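Local structure of carboxysome shell vertex protein CcmL (Nostoc sp., 4N8X) at residues A[44-48]-A[67-73]. The protein probably forms, as a homopentamer, the vertices of the carboxysome shell, the polyhedral compartment in which RuBisCO is sequestered for carbon dioxide fixation. Residues are numbered along the deposited sequence.
Sequences ADNSV and LLGNEQR
Segment 44-48 leaves the end of strand 39-44 as an irregular loop, and its backbone comes nearest to segment 67-73 at S47 and L67, whose CA atoms are 7.1 Å apart. Segment 67-73 folds into two consecutive beta turns sharing N70: type II from L67 to N70, closed by N70 N to L67 O (3.1 Å), then type I from N70 to R73, closed by R73 N to N70 O (2.9 Å). G69 takes the positive phi (91°) of the type II turn, where a CB would press on the preceding carbonyl. Within 44-48, D45 (chi1 t) turns its CB away from the other loop and forms an Asx motif, OD1 accepting from V48 N at 3.1 Å. The contact thus joins two inter-strand loops of the antiparallel barrel of the CcmL/EutN family, those flanking strand 55-60. N46, chi1 p, reaches across so that its ND2 donates to N70 OD1 at 2.7 Å. The same oxygen accepts from R73 NH2 at 3.0 Å, while N70 ND2 is held by the carbonyl of A64. Beside this polar cluster L67, rotamer mt, lays CD1 4.0 Å from S47 CB and 4.2 Å from N46 OD1. S47 OG hydrogen-bonds D16 of a neighbouring subunit, which also packs on L67, placing this edge of the contact at a pentamer interface.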
ATOM      1  N   ALA A  44      15.925  -4.777   1.725  1.00 13.76           N
ATOM      2  CA  ALA A  44      17.298  -4.303   1.729  1.00 16.10           C
ATOM      3  C   ALA A  44      17.780  -4.261   3.176  1.00 19.34           C
ATOM      4  O   ALA A  44      17.022  -3.945   4.104  1.00 22.52           O
ATOM      5  CB  ALA A  44      17.374  -2.906   1.097  1.00 16.17           C
ATOM      6  N   ASP A  45      19.046  -4.587   3.391  1.00 19.16           N
ATOM      7  CA  ASP A  45      19.590  -4.460   4.741  1.00 16.00           C
ATOM      8  C   ASP A  45      20.969  -3.849   4.643  1.00 21.38           C
ATOM      9  O   ASP A  45      21.966  -4.509   4.814  1.00 18.62           O
ATOM     10  CB  ASP A  45      19.648  -5.813   5.436  1.00 16.20           C
ATOM     11  CG  ASP A  45      20.292  -5.742   6.856  1.00 26.65           C
ATOM     12  OD1 ASP A  45      20.526  -4.628   7.384  1.00 27.22           O
ATOM     13  OD2 ASP A  45      20.567  -6.816   7.467  1.00 21.48           O
ATOM     14  N   ASN A  46      21.036  -2.574   4.339  1.00 18.21           N
ATOM     15  CA  ASN A  46      22.345  -1.961   4.197  1.00 24.52           C
ATOM     16  C   ASN A  46      22.741  -1.166   5.433  1.00 27.05           C
ATOM     17  O   ASN A  46      23.822  -0.606   5.489  1.00 27.04           O
ATOM     18  CB  ASN A  46      22.427  -1.122   2.917  1.00 28.53           C
ATOM     19  CG  ASN A  46      21.320  -0.083   2.814  1.00 45.24           C
ATOM     20  OD1 ASN A  46      21.073   0.690   3.747  1.00 51.48           O
ATOM     21  ND2 ASN A  46      20.639  -0.067   1.675  1.00 51.25           N
ATOM     22  N   SER A  47      21.881  -1.168   6.452  1.00 22.54           N
ATOM     23  CA  SER A  47      22.072  -0.264   7.590  1.00 28.72           C
ATOM     24  C   SER A  47      22.084  -1.011   8.925  1.00 26.97           C
ATOM     25  O   SER A  47      22.614  -0.544   9.907  1.00 26.41           O
ATOM     26  CB  SER A  47      20.926   0.775   7.584  1.00 35.09           C
ATOM     27  OG  SER A  47      20.555   1.178   8.889  1.00 41.86           O
ATOM     28  N   VAL A  48      21.452  -2.166   8.981  1.00 22.69           N
ATOM     29  CA  VAL A  48      21.262  -2.799  10.279  1.00 17.26           C
ATOM     30  C   VAL A  48      22.182  -4.014  10.470  1.00 17.81           C
ATOM     31  O   VAL A  48      22.837  -4.167  11.480  1.00 22.55           O
ATOM     32  CB  VAL A  48      19.775  -3.170  10.465  1.00 20.34           C
ATOM     33  CG1 VAL A  48      19.608  -4.180  11.593  1.00 25.79           C
ATOM     34  CG2 VAL A  48      18.941  -1.897  10.723  1.00 17.38           C
ATOM     35  N   LEU A  67      16.459   5.395   4.910  1.00 27.71           N
ATOM     36  CA  LEU A  67      17.776   4.932   5.356  1.00 33.18           C
ATOM     37  C   LEU A  67      18.799   5.631   4.484  1.00 35.68           C
ATOM     38  O   LEU A  67      18.517   5.899   3.313  1.00 39.17           O
ATOM     39  CB  LEU A  67      17.921   3.412   5.190  1.00 34.77           C
ATOM     40  CG  LEU A  67      16.912   2.470   5.856  1.00 35.26           C
ATOM     41  CD1 LEU A  67      17.406   1.029   5.784  1.00 31.78           C
ATOM     42  CD2 LEU A  67      16.702   2.881   7.288  1.00 36.69           C
ATOM     43  N   LEU A  68      19.972   5.950   5.035  1.00 34.47           N
ATOM     44  CA  LEU A  68      20.965   6.710   4.263  1.00 30.57           C
ATOM     45  C   LEU A  68      21.448   5.952   3.027  1.00 30.16           C
ATOM     46  O   LEU A  68      21.763   4.749   3.074  1.00 32.00           O
ATOM     47  CB  LEU A  68      22.135   7.231   5.138  1.00 55.07           C
ATOM     48  CG  LEU A  68      23.540   6.626   5.286  1.00 53.38           C
ATOM     49  CD1 LEU A  68      24.339   6.522   4.000  1.00 53.04           C
ATOM     50  CD2 LEU A  68      24.324   7.485   6.261  1.00 50.32           C
ATOM     51  N   GLY A  69      21.495   6.661   1.911  1.00 38.58           N
ATOM     52  CA  GLY A  69      21.886   6.053   0.652  1.00 44.35           C
ATOM     53  C   GLY A  69      20.718   5.496  -0.147  1.00 42.24           C
ATOM     54  O   GLY A  69      20.835   5.349  -1.366  1.00 41.23           O
ATOM     55  N   ASN A  70      19.597   5.201   0.521  1.00 37.72           N
ATOM     56  CA  ASN A  70      18.447   4.565  -0.141  1.00 32.17           C
ATOM     57  C   ASN A  70      17.514   5.536  -0.883  1.00 32.41           C
ATOM     58  O   ASN A  70      16.570   5.094  -1.549  1.00 24.63           O
ATOM     59  CB  ASN A  70      17.599   3.765   0.870  1.00 32.64           C
ATOM     60  CG  ASN A  70      18.217   2.422   1.253  1.00 30.25           C
ATOM     61  OD1 ASN A  70      19.284   2.051   0.769  1.00 33.56           O
ATOM     62  ND2 ASN A  70      17.549   1.704   2.140  1.00 26.00           N
ATOM     63  N   GLU A  71      17.773   6.846  -0.781  1.00 31.60           N
ATOM     64  CA  GLU A  71      16.788   7.867  -1.143  1.00 34.21           C
ATOM     65  C   GLU A  71      16.281   7.766  -2.562  1.00 33.55           C
ATOM     66  O   GLU A  71      15.092   7.991  -2.842  1.00 32.90           O
ATOM     67  CB  GLU A  71      17.355   9.281  -0.936  1.00 43.02           C
ATOM     68  CG  GLU A  71      18.094   9.455   0.381  1.00 48.63           C
ATOM     69  CD  GLU A  71      19.484   8.870   0.345  1.00 49.16           C
ATOM     70  OE1 GLU A  71      20.244   9.200  -0.575  1.00 52.35           O
ATOM     71  OE2 GLU A  71      19.805   8.063   1.228  1.00 48.62           O
ATOM     72  N   GLN A  72      17.207   7.488  -3.467  1.00 30.84           N
ATOM     73  CA  GLN A  72      16.898   7.378  -4.871  1.00 36.48           C
ATOM     74  C   GLN A  72      17.190   5.957  -5.350  1.00 28.41           C
ATOM     75  O   GLN A  72      17.492   5.738  -6.510  1.00 37.04           O
ATOM     76  CB  GLN A  72      17.682   8.442  -5.641  1.00 42.80           C
ATOM     77  CG  GLN A  72      17.356   9.842  -5.125  1.00 48.02           C
ATOM     78  CD  GLN A  72      18.285  10.909  -5.641  1.00 59.83           C
ATOM     79  OE1 GLN A  72      19.314  10.621  -6.255  1.00 63.17           O
ATOM     80  NE2 GLN A  72      17.930  12.164  -5.391  1.00 66.00           N
ATOM     81  N   ARG A  73      17.082   4.996  -4.436  1.00 25.98           N
ATOM     82  CA  ARG A  73      17.166   3.586  -4.778  1.00 24.48           C
ATOM     83  C   ARG A  73      15.753   2.987  -4.825  1.00 23.39           C
ATOM     84  O   ARG A  73      14.860   3.453  -4.119  1.00 24.79           O
ATOM     85  CB  ARG A  73      17.993   2.809  -3.735  1.00 30.12           C
ATOM     86  CG  ARG A  73      19.475   3.266  -3.616  1.00 31.63           C
ATOM     87  CD  ARG A  73      20.213   2.273  -2.694  1.00 35.75           C
ATOM     88  NE  ARG A  73      21.669   2.366  -2.813  1.00 39.08           N
ATOM     89  CZ  ARG A  73      22.492   2.333  -1.774  1.00 42.55           C
ATOM     90  NH1 ARG A  73      23.808   2.431  -1.960  1.00 45.08           N
ATOM     91  NH2 ARG A  73      21.995   2.238  -0.544  1.00 40.72           N
TER